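Local coordinates for petrobactin-binding protein YclQ (PDB 3GFV) that binds ferric and iron-free petrobactin and its precursor 3,4-dihydroxybenzoic acid as the solute-binding component of the YclNOPQ ABC transporter for ferric-petrobactin uptake, at residues Val64-Lys67 and Tyr68-Lys71; Gln22-Lys25 and Asn26-Val30. One frame throughout, in Å; residues are numbered along the deposited sequence.

Interaction 1 of 2, residues Val64-Lys67 and Tyr68-Lys71; sequences VLPK and YLSK
Pro66 sets CB obliquely against the Tyr68 ring: CB is 3.6 Å from CE2 of Tyr68, and CG of the proline follows near the same ring atom. The two side chains run side by side and point the same way, as do those of Pro66 and Leu69. Leu69 takes a face of the phenol, its CG lying 3.6 Å above the ring plane and over its centre. Tyr68 reaches this position with its CG held between the backbone N and the carbonyl carbon (chi1 81°). CD of the proline lies 4.1 Å from CD1 of Leu69, while CD1 of Leu65 packs near the backbone O of Leu69.

Two successive i to i+3 hydrogen bonds wind the chain into a 3-10 turn. Leu69 N donates to Pro66 O at 2.9 Å, and Ser70 N donates to Lys67 O at 3.0 Å. The Lys67 carbonyl is gripped twice, because the hydroxyl of Ser70 also donates to it, OG lying 3.0 Å from O and within the carbonyl plane, whereas the amide of Ser70 comes from above that plane.

The turn belongs to the loop between strands 57-60 and 78-79 of the parallel sheet. Leu65, Pro66 and Leu69 rest on Phe42 of helix 42-50, and Tyr68 OH is hydrogen-bonded to Asp46 of that helix and to Ser277. Pro66 and Tyr68 also touch Thr273 of helix 271-276, and the tyrosine extends to helix 281-296.

Interaction 2 of 2, residues Gln22-Lys25 and Asn26-Val30; sequences QLDK and NGTKV
With CG anti to the backbone N (chi1 -167°) and the carboxylate turned only slightly at chi2, Asp24 folds its side chain over the amides of the turn that follows it. OD1 accepts from Asn26 N at 3.1 Å, the amide arriving on the anti side of the carboxylate and 33° out of its plane. The same oxygen receives a second, weak bond from Gly27 N at 3.4 Å. Asp24 thus closes an Asx turn with its side chain while its backbone closes a type I beta turn: Gly27 N donates to Asp24 O at 3.0 Å. The amide of Gly27 is therefore shared between the main-chain and side-chain oxygens of one residue, and a nearby pair of N-H groups would be expected to stabilise the negative charge of the carboxylate.

The other carboxylate oxygen is tied in through water. A single molecule donates to OD2 of Asp24 at 2.8 Å and to Gly27 O at 3.0 Å, bridging the carboxylate to the Gly27 carbonyl. At Gly27 phi is positive (111°), and its backbone takes a shape in which a beta carbon would collide with the carbonyl oxygen of Asn26. Beyond it, OG1 of Thr28 lies 3.8 Å from CB of Asp24, the two side chains passing at a slant.

This surface turn links strands 16-21 and 27-31, the two members of an antiparallel hairpin, whose pairing continues through backbone bonds of Thr28 with Val19 and Val30 with Ile17. Leu23 and Asp24 touch Tyr109 of helix 109-115, and Val30 packs on Ile119 of strand 118-120.

Overall arrangement
Interactions 1 and 2 are separate local turns, their centres about 29 Å apart and their nearest atoms about 19 Å apart. Interaction 2 comes first in the chain and lies farther out, about 22 Å from the centre of the protein against about 13 Å for interaction 1. The five-stranded parallel sheet relates them: residues 64-71 lead into strand 78-79 at one edge, whereas the hairpin containing residues 22-30 packs beside strand 118-120 at the opposite edge. Because its loop also touches helices that follow the mixed sheet, interaction 1 lies where the two lobes meet. Periplasmic binding proteins hold ligands between two such lobes, so interaction 1 is probably nearer the cleft than the hairpin turn.

Interaction 1 of 2, residues Val64-Lys67 and Tyr68-Lys71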
ATOM      1  N   VAL A  64      -8.880 -12.049   0.531  1.00 27.72           N
ATOM      2  CA  VAL A  64      -9.272 -10.910   1.344  1.00 28.26           C
ATOM      3  C   VAL A  64      -9.161  -9.638   0.521  1.00 25.74           C
ATOM      4  O   VAL A  64      -8.153  -9.415  -0.157  1.00 28.47           O
ATOM      5  CB  VAL A  64      -8.407 -10.773   2.634  1.00 32.66           C
ATOM      6  CG1 VAL A  64      -8.852 -11.771   3.668  1.00 40.67           C
ATOM      7  CG2 VAL A  64      -6.934 -10.969   2.318  1.00 38.48           C
ATOM      8  N   LEU A  65     -10.205  -8.813   0.567  1.00 30.85           N
ATOM      9  CA  LEU A  65     -10.215  -7.560  -0.182  1.00 26.27           C
ATOM     10  C   LEU A  65     -10.473  -6.379   0.719  1.00 30.50           C
ATOM     11  O   LEU A  65     -11.411  -6.401   1.526  1.00 32.91           O
ATOM     12  CB  LEU A  65     -11.306  -7.591  -1.265  1.00 34.46           C
ATOM     13  CG  LEU A  65     -11.036  -8.317  -2.577  1.00 33.64           C
ATOM     14  CD1 LEU A  65     -12.329  -8.429  -3.382  1.00 32.61           C
ATOM     15  CD2 LEU A  65      -9.963  -7.594  -3.380  1.00 32.59           C
ATOM     16  N   PRO A  66      -9.649  -5.333   0.593  1.00 26.40           N
ATOM     17  CA  PRO A  66      -9.948  -4.104   1.332  1.00 32.26           C
ATOM     18  C   PRO A  66     -11.327  -3.592   0.925  1.00 33.85           C
ATOM     19  O   PRO A  66     -11.745  -3.808  -0.224  1.00 30.96           O
ATOM     20  CB  PRO A  66      -8.863  -3.137   0.850  1.00 30.57           C
ATOM     21  CG  PRO A  66      -7.758  -4.009   0.368  1.00 30.61           C
ATOM     22  CD  PRO A  66      -8.427  -5.218  -0.219  1.00 26.33           C
ATOM     23  N   LYS A  67     -12.003  -2.900   1.837  1.00 35.50           N
ATOM     24  CA  LYS A  67     -13.379  -2.488   1.618  1.00 36.58           C
ATOM     25  C   LYS A  67     -13.543  -1.676   0.339  1.00 31.17           C
ATOM     26  O   LYS A  67     -14.516  -1.861  -0.382  1.00 27.00           O
ATOM     27  CB  LYS A  67     -13.922  -1.692   2.806  1.00 42.40           C
ATOM     28  CG  LYS A  67     -15.413  -1.384   2.670  1.00 52.35           C
ATOM     29  CD  LYS A  67     -15.906  -0.377   3.700  1.00 60.89           C
ATOM     30  CE  LYS A  67     -17.266   0.186   3.287  1.00 69.07           C
ATOM     31  NZ  LYS A  67     -17.842   1.109   4.308  1.00 73.51           N
ATOM     32  N   TYR A  68     -12.601  -0.775   0.082  1.00 26.46           N
ATOM     33  CA  TYR A  68     -12.704   0.100  -1.080  1.00 31.92           C
ATOM     34  C   TYR A  68     -12.674  -0.691  -2.383  1.00 30.63           C
ATOM     35  O   TYR A  68     -13.096  -0.170  -3.411  1.00 27.74           O
ATOM     36  CB  TYR A  68     -11.645   1.229  -1.067  1.00 36.43           C
ATOM     37  CG  TYR A  68     -10.246   0.867  -1.545  1.00 27.62           C
ATOM     38  CD1 TYR A  68      -9.754   1.351  -2.748  1.00 29.24           C
ATOM     39  CD2 TYR A  68      -9.413   0.062  -0.778  1.00 24.38           C
ATOM     40  CE1 TYR A  68      -8.468   1.039  -3.182  1.00 22.98           C
ATOM     41  CE2 TYR A  68      -8.134  -0.262  -1.204  1.00 30.44           C
ATOM     42  CZ  TYR A  68      -7.666   0.232  -2.407  1.00 23.04           C
ATOM     43  OH  TYR A  68      -6.404  -0.099  -2.831  1.00 24.60           O
ATOM     44  N   LEU A  69     -12.210  -1.941  -2.331  1.00 28.45           N
ATOM     45  CA  LEU A  69     -12.150  -2.795  -3.532  1.00 27.09           C
ATOM     46  C   LEU A  69     -13.232  -3.870  -3.583  1.00 26.67           C
ATOM     47  O   LEU A  69     -13.161  -4.791  -4.400  1.00 25.59           O
ATOM     48  CB  LEU A  69     -10.767  -3.452  -3.647  1.00 27.05           C
ATOM     49  CG  LEU A  69      -9.629  -2.463  -3.926  1.00 26.05           C
ATOM     50  CD1 LEU A  69      -8.251  -3.074  -3.748  1.00 25.58           C
ATOM     51  CD2 LEU A  69      -9.810  -1.910  -5.353  1.00 25.75           C
ATOM     52  N   SER A  70     -14.242  -3.756  -2.729  1.00 23.49           N
ATOM     53  CA  SER A  70     -15.273  -4.816  -2.628  1.00 28.23           C
ATOM     54  C   SER A  70     -16.053  -5.066  -3.921  1.00 28.61           C
ATOM     55  O   SER A  70     -16.592  -6.151  -4.130  1.00 32.16           O
ATOM     56  CB  SER A  70     -16.252  -4.520  -1.481  1.00 39.48           C
ATOM     57  OG  SER A  70     -16.873  -3.259  -1.665  1.00 48.76           O
ATOM     58  N   LYS A  71     -16.106  -4.066  -4.788  1.00 27.65           N
ATOM     59  CA  LYS A  71     -16.791  -4.220  -6.071  1.00 31.01           C
ATOM     60  C   LYS A  71     -16.217  -5.412  -6.848  1.00 28.19           C
ATOM     61  O   LYS A  71     -16.907  -6.047  -7.637  1.00 30.60           O
ATOM     62  CB  LYS A  71     -16.640  -2.939  -6.894  1.00 32.11           C
ATOM     63  CG  LYS A  71     -15.286  -2.841  -7.573  1.00 39.82           C
ATOM     64  CD  LYS A  71     -14.930  -1.405  -7.895  1.00 51.89           C
ATOM     65  CE  LYS A  71     -15.932  -0.791  -8.841  1.00 57.99           C
ATOM     66  NZ  LYS A  71     -15.662   0.659  -9.007  1.00 61.20           N
TER

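Interaction 2 of 2, residues Gln22-Lys25 and Asn26-Val30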
ATOM      1  N   GLN A  22      11.045  -3.336 -12.153  1.00 26.41           N
ATOM      2  CA  GLN A  22      12.022  -3.841 -11.189  1.00 29.48           C
ATOM      3  C   GLN A  22      12.619  -5.186 -11.546  1.00 32.31           C
ATOM      4  O   GLN A  22      13.804  -5.423 -11.279  1.00 33.12           O
ATOM      5  CB  GLN A  22      11.401  -3.932  -9.793  1.00 33.84           C
ATOM      6  CG  GLN A  22      11.948  -2.911  -8.844  1.00 56.98           C
ATOM      7  CD  GLN A  22      13.435  -3.073  -8.684  1.00 65.93           C
ATOM      8  OE1 GLN A  22      14.201  -2.127  -8.874  1.00 69.13           O
ATOM      9  NE2 GLN A  22      13.862  -4.290  -8.367  1.00 70.43           N
ATOM     10  N   LEU A  23      11.799  -6.070 -12.116  1.00 28.01           N
ATOM     11  CA  LEU A  23      12.225  -7.439 -12.399  1.00 29.98           C
ATOM     12  C   LEU A  23      12.729  -7.626 -13.830  1.00 35.51           C
ATOM     13  O   LEU A  23      13.084  -8.736 -14.230  1.00 41.18           O
ATOM     14  CB  LEU A  23      11.096  -8.431 -12.098  1.00 28.05           C
ATOM     15  CG  LEU A  23      10.746  -8.497 -10.602  1.00 33.24           C
ATOM     16  CD1 LEU A  23       9.867  -9.706 -10.324  1.00 28.14           C
ATOM     17  CD2 LEU A  23      12.004  -8.523  -9.715  1.00 38.77           C
ATOM     18  N   ASP A  24      12.740  -6.543 -14.604  1.00 34.32           N
ATOM     19  CA  ASP A  24      13.477  -6.517 -15.869  1.00 31.12           C
ATOM     20  C   ASP A  24      13.721  -5.087 -16.322  1.00 30.19           C
ATOM     21  O   ASP A  24      12.880  -4.470 -16.990  1.00 34.77           O
ATOM     22  CB  ASP A  24      12.800  -7.328 -16.968  1.00 35.21           C
ATOM     23  CG  ASP A  24      13.730  -7.550 -18.159  1.00 42.56           C
ATOM     24  OD1 ASP A  24      14.769  -6.842 -18.238  1.00 39.89           O
ATOM     25  OD2 ASP A  24      13.439  -8.428 -18.997  1.00 46.83           O
ATOM     26  N   LYS A  25      14.881  -4.564 -15.952  1.00 27.39           N
ATOM     27  CA  LYS A  25      15.172  -3.159 -16.175  1.00 33.40           C
ATOM     28  C   LYS A  25      15.476  -2.858 -17.637  1.00 39.52           C
ATOM     29  O   LYS A  25      15.525  -1.697 -18.039  1.00 41.33           O
ATOM     30  CB  LYS A  25      16.283  -2.701 -15.233  1.00 42.56           C
ATOM     31  CG  LYS A  25      15.802  -2.625 -13.784  1.00 51.16           C
ATOM     32  CD  LYS A  25      16.922  -2.790 -12.768  1.00 63.38           C
ATOM     33  CE  LYS A  25      17.795  -1.551 -12.693  1.00 75.79           C
ATOM     34  NZ  LYS A  25      17.002  -0.317 -12.418  1.00 80.94           N
ATOM     35  N   ASN A  26      15.644  -3.910 -18.437  1.00 34.44           N
ATOM     36  CA  ASN A  26      15.876  -3.755 -19.861  1.00 37.01           C
ATOM     37  C   ASN A  26      14.552  -3.703 -20.613  1.00 40.49           C
ATOM     38  O   ASN A  26      14.491  -3.280 -21.760  1.00 43.84           O
ATOM     39  CB  ASN A  26      16.782  -4.872 -20.399  1.00 40.35           C
ATOM     40  CG  ASN A  26      18.269  -4.564 -20.208  1.00 45.39           C
ATOM     41  OD1 ASN A  26      19.137  -5.252 -20.747  1.00 51.04           O
ATOM     42  ND2 ASN A  26      18.562  -3.517 -19.447  1.00 45.61           N
ATOM     43  N   GLY A  27      13.489  -4.139 -19.954  1.00 35.99           N
ATOM     44  CA  GLY A  27      12.160  -3.999 -20.508  1.00 34.93           C
ATOM     45  C   GLY A  27      11.497  -5.296 -20.922  1.00 32.31           C
ATOM     46  O   GLY A  27      12.098  -6.154 -21.571  1.00 41.11           O
ATOM     47  N   THR A  28      10.229  -5.418 -20.561  1.00 26.15           N
ATOM     48  CA  THR A  28       9.385  -6.517 -21.011  1.00 27.89           C
ATOM     49  C   THR A  28       8.359  -5.996 -22.021  1.00 27.09           C
ATOM     50  O   THR A  28       7.668  -5.006 -21.751  1.00 27.16           O
ATOM     51  CB  THR A  28       8.604  -7.088 -19.827  1.00 34.39           C
ATOM     52  OG1 THR A  28       9.522  -7.602 -18.848  1.00 35.10           O
ATOM     53  CG2 THR A  28       7.656  -8.182 -20.292  1.00 32.63           C
ATOM     54  N   LYS A  29       8.261  -6.657 -23.171  1.00 29.71           N
ATOM     55  CA  LYS A  29       7.273  -6.307 -24.180  1.00 34.24           C
ATOM     56  C   LYS A  29       5.883  -6.710 -23.728  1.00 32.80           C
ATOM     57  O   LYS A  29       5.645  -7.878 -23.429  1.00 28.09           O
ATOM     58  CB  LYS A  29       7.581  -7.033 -25.494  1.00 38.53           C
ATOM     59  CG  LYS A  29       8.258  -6.184 -26.550  1.00 56.27           C
ATOM     60  CD  LYS A  29       9.598  -5.677 -26.077  1.00 65.77           C
ATOM     61  CE  LYS A  29      10.372  -5.052 -27.224  1.00 71.42           C
ATOM     62  NZ  LYS A  29      11.528  -4.282 -26.699  1.00 72.98           N
ATOM     63  N   VAL A  30       4.968  -5.745 -23.683  1.00 29.32           N
ATOM     64  CA  VAL A  30       3.575  -6.019 -23.328  1.00 28.11           C
ATOM     65  C   VAL A  30       2.649  -5.430 -24.400  1.00 28.01           C
ATOM     66  O   VAL A  30       2.989  -4.439 -25.075  1.00 30.36           O
ATOM     67  CB  VAL A  30       3.193  -5.501 -21.900  1.00 28.35           C
ATOM     68  CG1 VAL A  30       4.280  -5.863 -20.876  1.00 27.49           C
ATOM     69  CG2 VAL A  30       2.942  -4.018 -21.920  1.00 38.98           C
TER
HETATM   70  O   HOH W   1      12.714  -9.103 -21.602  1.00 60.61           O